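Local atomic coordinates of acetyltransferase of GNAT family (Staphylococcus aureus subsp. aureus Mu50, PDB entry 3D8P), a protein that is a GNAT-family acetyltransferase and so probably transfers the acetyl group of acetyl-CoA to an acceptor whose identity is not established. Residues I18-S23 against F85-Y90; G53-A58 against V66-L71. One frame throughout, in Å; residues are numbered along the deposited sequence.

Contact 1. Residues I18-S23 against F85-Y90. With ACT (acetate ion), chain E.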
ATOM      1  N   ILE A  18      -6.656   5.896  -9.623  1.00 31.09           N
ATOM      2  CA  ILE A  18      -5.510   6.360 -10.399  1.00 30.71           C
ATOM      3  C   ILE A  18      -5.261   7.879 -10.263  1.00 30.53           C
ATOM      4  O   ILE A  18      -4.118   8.287 -10.015  1.00 31.92           O
ATOM      5  CB  ILE A  18      -5.627   5.944 -11.863  1.00 31.23           C
ATOM      6  CG1 ILE A  18      -5.567   4.410 -11.960  1.00 29.34           C
ATOM      7  CG2 ILE A  18      -4.493   6.563 -12.680  1.00 30.77           C
ATOM      8  CD1 ILE A  18      -6.041   3.858 -13.289  1.00 29.64           C
ATOM      9  N   GLU A  19      -6.292   8.712 -10.394  1.00 29.34           N
ATOM     10  CA  GLU A  19      -6.121  10.161 -10.197  1.00 30.56           C
ATOM     11  C   GLU A  19      -5.689  10.553  -8.783  1.00 30.26           C
ATOM     12  O   GLU A  19      -4.930  11.512  -8.607  1.00 29.45           O
ATOM     13  CB  GLU A  19      -7.385  10.925 -10.529  1.00 31.63           C
ATOM     14  CG  GLU A  19      -7.189  12.441 -10.462  1.00 39.07           C
ATOM     15  N   PHE A  20      -6.185   9.820  -7.786  1.00 29.94           N
ATOM     16  CA  PHE A  20      -5.820  10.016  -6.375  1.00 29.11           C
ATOM     17  C   PHE A  20      -4.342   9.744  -6.143  1.00 29.80           C
ATOM     18  O   PHE A  20      -3.624  10.572  -5.617  1.00 28.78           O
ATOM     19  CB  PHE A  20      -6.679   9.094  -5.486  1.00 29.14           C
ATOM     20  CG  PHE A  20      -6.334   9.130  -4.022  1.00 30.78           C
ATOM     21  CD1 PHE A  20      -6.828  10.131  -3.204  1.00 31.50           C
ATOM     22  CD2 PHE A  20      -5.541   8.150  -3.457  1.00 30.50           C
ATOM     23  CE1 PHE A  20      -6.522  10.150  -1.863  1.00 26.61           C
ATOM     24  CE2 PHE A  20      -5.235   8.172  -2.112  1.00 28.56           C
ATOM     25  CZ  PHE A  20      -5.731   9.165  -1.318  1.00 28.18           C
ATOM     26  N   ILE A  21      -3.887   8.565  -6.532  1.00 30.97           N
ATOM     27  CA  ILE A  21      -2.500   8.196  -6.354  1.00 29.47           C
ATOM     28  C   ILE A  21      -1.579   9.168  -7.131  1.00 31.34           C
ATOM     29  O   ILE A  21      -0.651   9.744  -6.559  1.00 31.92           O
ATOM     30  CB  ILE A  21      -2.303   6.706  -6.743  1.00 30.03           C
ATOM     31  CG1 ILE A  21      -3.021   5.817  -5.716  1.00 28.59           C
ATOM     32  CG2 ILE A  21      -0.842   6.367  -6.822  1.00 27.23           C
ATOM     33  CD1 ILE A  21      -2.865   4.295  -5.892  1.00 27.49           C
ATOM     34  N   LEU A  22      -1.862   9.377  -8.416  1.00 29.73           N
ATOM     35  CA  LEU A  22      -1.065  10.259  -9.258  1.00 30.00           C
ATOM     36  C   LEU A  22      -0.971  11.710  -8.785  1.00 30.24           C
ATOM     37  O   LEU A  22       0.078  12.329  -8.951  1.00 28.51           O
ATOM     38  CB  LEU A  22      -1.590  10.259 -10.705  1.00 30.14           C
ATOM     39  CG  LEU A  22      -1.313   9.042 -11.594  1.00 32.99           C
ATOM     40  CD1 LEU A  22      -2.070   9.181 -12.948  1.00 33.07           C
ATOM     41  CD2 LEU A  22       0.176   8.874 -11.803  1.00 26.94           C
ATOM     42  N   SER A  23      -2.054  12.267  -8.240  1.00 30.70           N
ATOM     43  CA  SER A  23      -2.020  13.652  -7.729  1.00 33.64           C
ATOM     44  C   SER A  23      -1.069  13.765  -6.532  1.00 32.42           C
ATOM     45  O   SER A  23      -0.298  14.711  -6.448  1.00 30.30           O
ATOM     46  CB  SER A  23      -3.424  14.171  -7.349  1.00 34.85           C
ATOM     47  OG  SER A  23      -3.923  13.498  -6.188  1.00 46.02           O
ATOM     48  N   PHE A  85      -1.396   5.239   0.471  1.00 30.66           N
ATOM     49  CA  PHE A  85      -1.554   6.682   0.322  1.00 29.61           C
ATOM     50  C   PHE A  85      -2.726   7.150   1.168  1.00 31.44           C
ATOM     51  O   PHE A  85      -3.694   6.419   1.325  1.00 33.24           O
ATOM     52  CB  PHE A  85      -1.808   7.060  -1.132  1.00 28.79           C
ATOM     53  CG  PHE A  85      -0.631   6.889  -2.009  1.00 27.09           C
ATOM     54  CD1 PHE A  85       0.345   7.880  -2.088  1.00 29.97           C
ATOM     55  CD2 PHE A  85      -0.486   5.752  -2.773  1.00 28.07           C
ATOM     56  CE1 PHE A  85       1.462   7.730  -2.903  1.00 26.63           C
ATOM     57  CE2 PHE A  85       0.651   5.588  -3.576  1.00 28.39           C
ATOM     58  CZ  PHE A  85       1.613   6.580  -3.634  1.00 26.62           C
ATOM     59  N   VAL A  86      -2.627   8.368   1.704  1.00 31.03           N
ATOM     60  CA  VAL A  86      -3.670   8.965   2.525  1.00 30.26           C
ATOM     61  C   VAL A  86      -3.777  10.410   2.120  1.00 31.17           C
ATOM     62  O   VAL A  86      -2.785  11.094   1.978  1.00 30.21           O
ATOM     63  CB  VAL A  86      -3.369   8.851   4.043  1.00 31.97           C
ATOM     64  CG1 VAL A  86      -4.415   9.638   4.889  1.00 27.50           C
ATOM     65  CG2 VAL A  86      -3.318   7.384   4.460  1.00 30.43           C
ATOM     66  N   ASP A  87      -4.997  10.864   1.899  1.00 32.32           N
ATOM     67  CA  ASP A  87      -5.250  12.249   1.551  1.00 33.59           C
ATOM     68  C   ASP A  87      -4.581  13.169   2.601  1.00 34.78           C
ATOM     69  O   ASP A  87      -4.655  12.897   3.802  1.00 34.08           O
ATOM     70  CB  ASP A  87      -6.760  12.464   1.480  1.00 32.35           C
ATOM     71  CG  ASP A  87      -7.131  13.785   0.869  1.00 36.80           C
ATOM     72  OD1 ASP A  87      -6.788  14.826   1.459  1.00 42.15           O
ATOM     73  OD2 ASP A  87      -7.785  13.777  -0.197  1.00 45.12           O
ATOM     74  N   LYS A  88      -3.916  14.233   2.128  1.00 36.40           N
ATOM     75  CA  LYS A  88      -3.215  15.196   2.999  1.00 36.50           C
ATOM     76  C   LYS A  88      -4.179  15.795   4.017  1.00 37.46           C
ATOM     77  O   LYS A  88      -3.852  15.925   5.185  1.00 40.22           O
ATOM     78  CB  LYS A  88      -2.543  16.311   2.180  1.00 36.97           C
ATOM     79  N   GLY A  89      -5.389  16.120   3.570  1.00 38.93           N
ATOM     80  CA  GLY A  89      -6.423  16.683   4.447  1.00 39.15           C
ATOM     81  C   GLY A  89      -7.014  15.714   5.469  1.00 39.42           C
ATOM     82  O   GLY A  89      -7.892  16.112   6.232  1.00 39.95           O
ATOM     83  N   TYR A  90      -6.542  14.458   5.484  1.00 40.12           N
ATOM     84  CA  TYR A  90      -7.039  13.418   6.400  1.00 40.23           C
ATOM     85  C   TYR A  90      -5.920  12.635   7.098  1.00 40.64           C
ATOM     86  O   TYR A  90      -6.185  11.548   7.623  1.00 40.91           O
ATOM     87  CB  TYR A  90      -7.888  12.390   5.624  1.00 40.31           C
ATOM     88  CG  TYR A  90      -9.205  12.871   5.039  1.00 39.29           C
ATOM     89  CD1 TYR A  90      -9.235  13.723   3.940  1.00 39.87           C
ATOM     90  CD2 TYR A  90     -10.430  12.416   5.549  1.00 42.76           C
ATOM     91  CE1 TYR A  90     -10.438  14.157   3.392  1.00 39.76           C
ATOM     92  CE2 TYR A  90     -11.649  12.844   5.006  1.00 35.88           C
ATOM     93  CZ  TYR A  90     -11.647  13.715   3.919  1.00 42.29           C
ATOM     94  OH  TYR A  90     -12.838  14.134   3.331  1.00 37.27           O
TER
HETATM   95  C   ACT E 165       1.657   9.290   1.582  1.00 61.27           C
HETATM   96  O   ACT E 165       2.740   9.037   2.186  1.00 61.34           O
HETATM   97  OXT ACT E 165       0.566   8.903   2.078  1.00 58.03           O
HETATM   98  CH3 ACT E 165       1.656  10.043   0.297  1.00 61.89           C
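Asp87, which borders the ring of Phe20, has its carboxylate turned back onto its own chain: OD1 accepts from Gly89 N at 2.8 Å, the donor lying nearly along the C-O axis, and forms an Asx turn. Tyr90 N returns to Asp87 O, so the turn is tied from both the side chain and the backbone of one residue. Across the contact no hydrogen bond forms, and the joining is done by two side chains of helix 14-28. Phe20 has CG anti to its backbone N (chi1 176°), and the far rim of its ring reaches the end of strand 78-86: CZ lies 3.7 Å from Asp87 N, which faces the rim of the ring close to its plane, while CE2 touches Phe85 CB at 3.7 Å. Phe20 and Phe85 pass one another running opposite ways. Ile21 crosses Phe85 at about a right angle, its CG2 branch 3.7 Å from Phe85 CE2. On another part of the same ring, Phe85 CD1 meets CH3 of an acetate ion, probably from the crystallisation liquor, at 3.5 Å, and Val86 N donates to the acetate OXT at 3.3 Å. The place of this contact at the end of strand 78-86 is consistent with the acetyl-CoA site of GNAT enzymes, where the backbone of the corresponding strand usually meets the cofactor.

Contact 2. Residues G53-A58 against V66-L71; sequences GQFWLA and VGTIGL
Gln54 and Leu71 form the first hydrogen-bonded pair of an antiparallel beta hairpin, their side chains running together off the same face of the sheet. From Gln54 CB, 4.1 Å from Leu71 CB, a chi2 of 166° carries CD straight on from CG, and the amide lies alongside the leucine, with NE2 3.3 Å from Leu71 CD2. The other tip, OE1, accepts from Trp56 NE1 at 2.9 Å; the bond is almost straight (174°), lies in the indole plane and uses a lone pair of OE1, which steadies both groups. Ile69 CG2 reaches the edge of that indole at CD1, and Lys102 adds a cation-pi contact. On the face of the sheet carrying Phe55, Leu57 and Thr68, helix 14-28 packs through Leu17. Here the Phe55 ring lies over the opposite strand: Ile69 O and Gly70 N sit above one face, nearer its rim than its centre, and Phe55 CD2 comes to 3.6 Å from CA of Gly70, which has no side chain to intervene. Trp56 and Ile69 exchange backbone bonds at mid-hairpin. Toward the hairpin turn, a classic beta bulge sets Val66 and Gly67 against Ala58: Ala58 O accepts from Val66 N (2.8 Å) and Gly67 N (3.2 Å), both approaching from one side of its carbonyl plane.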
ATOM      1  N   GLY A  53      -3.959 -11.466  -3.251  1.00 33.57           N
ATOM      2  CA  GLY A  53      -3.571 -10.249  -2.550  1.00 33.18           C
ATOM      3  C   GLY A  53      -4.762  -9.508  -1.987  1.00 31.58           C
ATOM      4  O   GLY A  53      -5.813 -10.092  -1.800  1.00 32.90           O
ATOM      5  N   GLN A  54      -4.574  -8.214  -1.725  1.00 32.64           N
ATOM      6  CA  GLN A  54      -5.584  -7.336  -1.156  1.00 30.91           C
ATOM      7  C   GLN A  54      -5.489  -5.939  -1.752  1.00 30.03           C
ATOM      8  O   GLN A  54      -4.444  -5.497  -2.172  1.00 28.55           O
ATOM      9  CB  GLN A  54      -5.374  -7.187   0.354  1.00 30.56           C
ATOM     10  CG  GLN A  54      -5.467  -8.467   1.180  1.00 27.34           C
ATOM     11  CD  GLN A  54      -4.918  -8.288   2.588  1.00 31.19           C
ATOM     12  OE1 GLN A  54      -5.277  -7.356   3.278  1.00 25.90           O
ATOM     13  NE2 GLN A  54      -4.028  -9.185   3.008  1.00 27.05           N
ATOM     14  N   PHE A  55      -6.614  -5.251  -1.807  1.00 31.43           N
ATOM     15  CA  PHE A  55      -6.609  -3.831  -2.100  1.00 29.72           C
ATOM     16  C   PHE A  55      -7.836  -3.219  -1.423  1.00 29.80           C
ATOM     17  O   PHE A  55      -8.993  -3.562  -1.734  1.00 28.54           O
ATOM     18  CB  PHE A  55      -6.519  -3.522  -3.604  1.00 29.30           C
ATOM     19  CG  PHE A  55      -5.872  -2.216  -3.875  1.00 29.67           C
ATOM     20  CD1 PHE A  55      -6.516  -1.029  -3.529  1.00 26.45           C
ATOM     21  CD2 PHE A  55      -4.594  -2.147  -4.387  1.00 30.08           C
ATOM     22  CE1 PHE A  55      -5.926   0.189  -3.736  1.00 24.50           C
ATOM     23  CE2 PHE A  55      -3.993  -0.927  -4.603  1.00 26.49           C
ATOM     24  CZ  PHE A  55      -4.656   0.250  -4.278  1.00 31.87           C
ATOM     25  N   TRP A  56      -7.555  -2.338  -0.460  1.00 30.39           N
ATOM     26  CA  TRP A  56      -8.566  -1.699   0.370  1.00 30.11           C
ATOM     27  C   TRP A  56      -8.574  -0.196   0.141  1.00 29.52           C
ATOM     28  O   TRP A  56      -7.535   0.414  -0.158  1.00 28.89           O
ATOM     29  CB  TRP A  56      -8.303  -1.978   1.855  1.00 31.08           C
ATOM     30  CG  TRP A  56      -8.192  -3.435   2.212  1.00 31.61           C
ATOM     31  CD1 TRP A  56      -7.034  -4.127   2.481  1.00 33.21           C
ATOM     32  CD2 TRP A  56      -9.264  -4.383   2.344  1.00 33.89           C
ATOM     33  NE1 TRP A  56      -7.323  -5.439   2.760  1.00 33.72           N
ATOM     34  CE2 TRP A  56      -8.680  -5.626   2.687  1.00 34.08           C
ATOM     35  CE3 TRP A  56     -10.658  -4.301   2.217  1.00 34.97           C
ATOM     36  CZ2 TRP A  56      -9.439  -6.773   2.905  1.00 31.45           C
ATOM     37  CZ3 TRP A  56     -11.411  -5.434   2.423  1.00 29.67           C
ATOM     38  CH2 TRP A  56     -10.796  -6.666   2.754  1.00 32.22           C
ATOM     39  N   LEU A  57      -9.760   0.386   0.256  1.00 28.24           N
ATOM     40  CA  LEU A  57      -9.939   1.825   0.140  1.00 28.03           C
ATOM     41  C   LEU A  57     -10.532   2.360   1.421  1.00 27.95           C
ATOM     42  O   LEU A  57     -11.480   1.791   1.955  1.00 28.15           O
ATOM     43  CB  LEU A  57     -10.909   2.167  -0.997  1.00 25.14           C
ATOM     44  CG  LEU A  57     -10.584   1.577  -2.362  1.00 25.50           C
ATOM     45  CD1 LEU A  57     -11.656   1.950  -3.352  1.00 22.01           C
ATOM     46  CD2 LEU A  57      -9.195   2.037  -2.834  1.00 24.88           C
ATOM     47  N   ALA A  58      -9.976   3.463   1.903  1.00 28.70           N
ATOM     48  CA  ALA A  58     -10.587   4.229   2.976  1.00 26.11           C
ATOM     49  C   ALA A  58     -11.431   5.257   2.239  1.00 27.76           C
ATOM     50  O   ALA A  58     -10.926   5.960   1.340  1.00 26.75           O
ATOM     51  CB  ALA A  58      -9.547   4.891   3.836  1.00 24.07           C
ATOM     52  N   VAL A  66     -10.199   8.405   0.275  1.00 29.95           N
ATOM     53  CA  VAL A  66      -9.334   9.268   1.075  1.00 27.33           C
ATOM     54  C   VAL A  66      -8.050   8.504   1.493  1.00 29.81           C
ATOM     55  O   VAL A  66      -7.136   9.091   2.049  1.00 27.26           O
ATOM     56  CB  VAL A  66     -10.078   9.942   2.297  1.00 28.91           C
ATOM     57  CG1 VAL A  66     -11.233  10.832   1.821  1.00 20.58           C
ATOM     58  CG2 VAL A  66     -10.549   8.924   3.328  1.00 29.20           C
ATOM     59  N   GLY A  67      -7.980   7.205   1.182  1.00 29.17           N
ATOM     60  CA  GLY A  67      -6.824   6.412   1.432  1.00 29.12           C
ATOM     61  C   GLY A  67      -6.827   5.092   0.669  1.00 31.71           C
ATOM     62  O   GLY A  67      -7.890   4.568   0.266  1.00 31.69           O
ATOM     63  N   THR A  68      -5.630   4.542   0.477  1.00 31.65           N
ATOM     64  CA  THR A  68      -5.469   3.299  -0.259  1.00 32.43           C
ATOM     65  C   THR A  68      -4.393   2.429   0.364  1.00 32.83           C
ATOM     66  O   THR A  68      -3.475   2.930   1.037  1.00 29.76           O
ATOM     67  CB  THR A  68      -5.075   3.551  -1.771  1.00 34.59           C
ATOM     68  OG1 THR A  68      -3.807   4.199  -1.838  1.00 35.02           O
ATOM     69  CG2 THR A  68      -6.135   4.409  -2.509  1.00 29.25           C
ATOM     70  N   ILE A  69      -4.495   1.126   0.123  1.00 31.85           N
ATOM     71  CA  ILE A  69      -3.436   0.198   0.553  1.00 31.93           C
ATOM     72  C   ILE A  69      -3.590  -1.095  -0.225  1.00 29.16           C
ATOM     73  O   ILE A  69      -4.673  -1.632  -0.322  1.00 29.33           O
ATOM     74  CB  ILE A  69      -3.459  -0.066   2.101  1.00 31.10           C
ATOM     75  CG1 ILE A  69      -2.098  -0.539   2.612  1.00 34.49           C
ATOM     76  CG2 ILE A  69      -4.554  -1.076   2.481  1.00 34.01           C
ATOM     77  CD1 ILE A  69      -2.057  -0.704   4.132  1.00 29.26           C
ATOM     78  N   GLY A  70      -2.492  -1.570  -0.784  1.00 28.84           N
ATOM     79  CA  GLY A  70      -2.449  -2.825  -1.516  1.00 28.41           C
ATOM     80  C   GLY A  70      -1.476  -3.820  -0.896  1.00 28.78           C
ATOM     81  O   GLY A  70      -0.556  -3.447  -0.169  1.00 27.91           O
ATOM     82  N   LEU A  71      -1.695  -5.094  -1.190  1.00 29.54           N
ATOM     83  CA  LEU A  71      -0.803  -6.150  -0.766  1.00 30.15           C
ATOM     84  C   LEU A  71      -0.697  -7.175  -1.863  1.00 30.90           C
ATOM     85  O   LEU A  71      -1.734  -7.637  -2.410  1.00 31.74           O
ATOM     86  CB  LEU A  71      -1.311  -6.855   0.505  1.00 30.53           C
ATOM     87  CG  LEU A  71      -0.328  -7.850   1.149  1.00 33.80           C
ATOM     88  CD1 LEU A  71       0.566  -7.189   2.196  1.00 33.03           C
ATOM     89  CD2 LEU A  71      -1.012  -9.032   1.760  1.00 36.67           C
TER

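How the contacts relate
From the N terminus the chain runs through the edge strand 5-8 and into helix 14-28, whose residues 18-23 meet 85-90 after 61 intervening residues, so contact 1 closes the longer loop. Contact 2 lies wholly within it, joining 53-58 to 66-71 across a seven-residue connection; the two therefore nest and do not cross. They meet where strands 65-73 and 78-86 run antiparallel as sheet neighbours: Thr68 N with Phe85 O, and Asp87 N with Val66 O, make probable backbone hydrogen bonds. Phe20 CZ also packs on Val66 O. Contact 2 thus pairs strands within the central sheet, while contact 1 fastens the N-terminal helix to the next strand along.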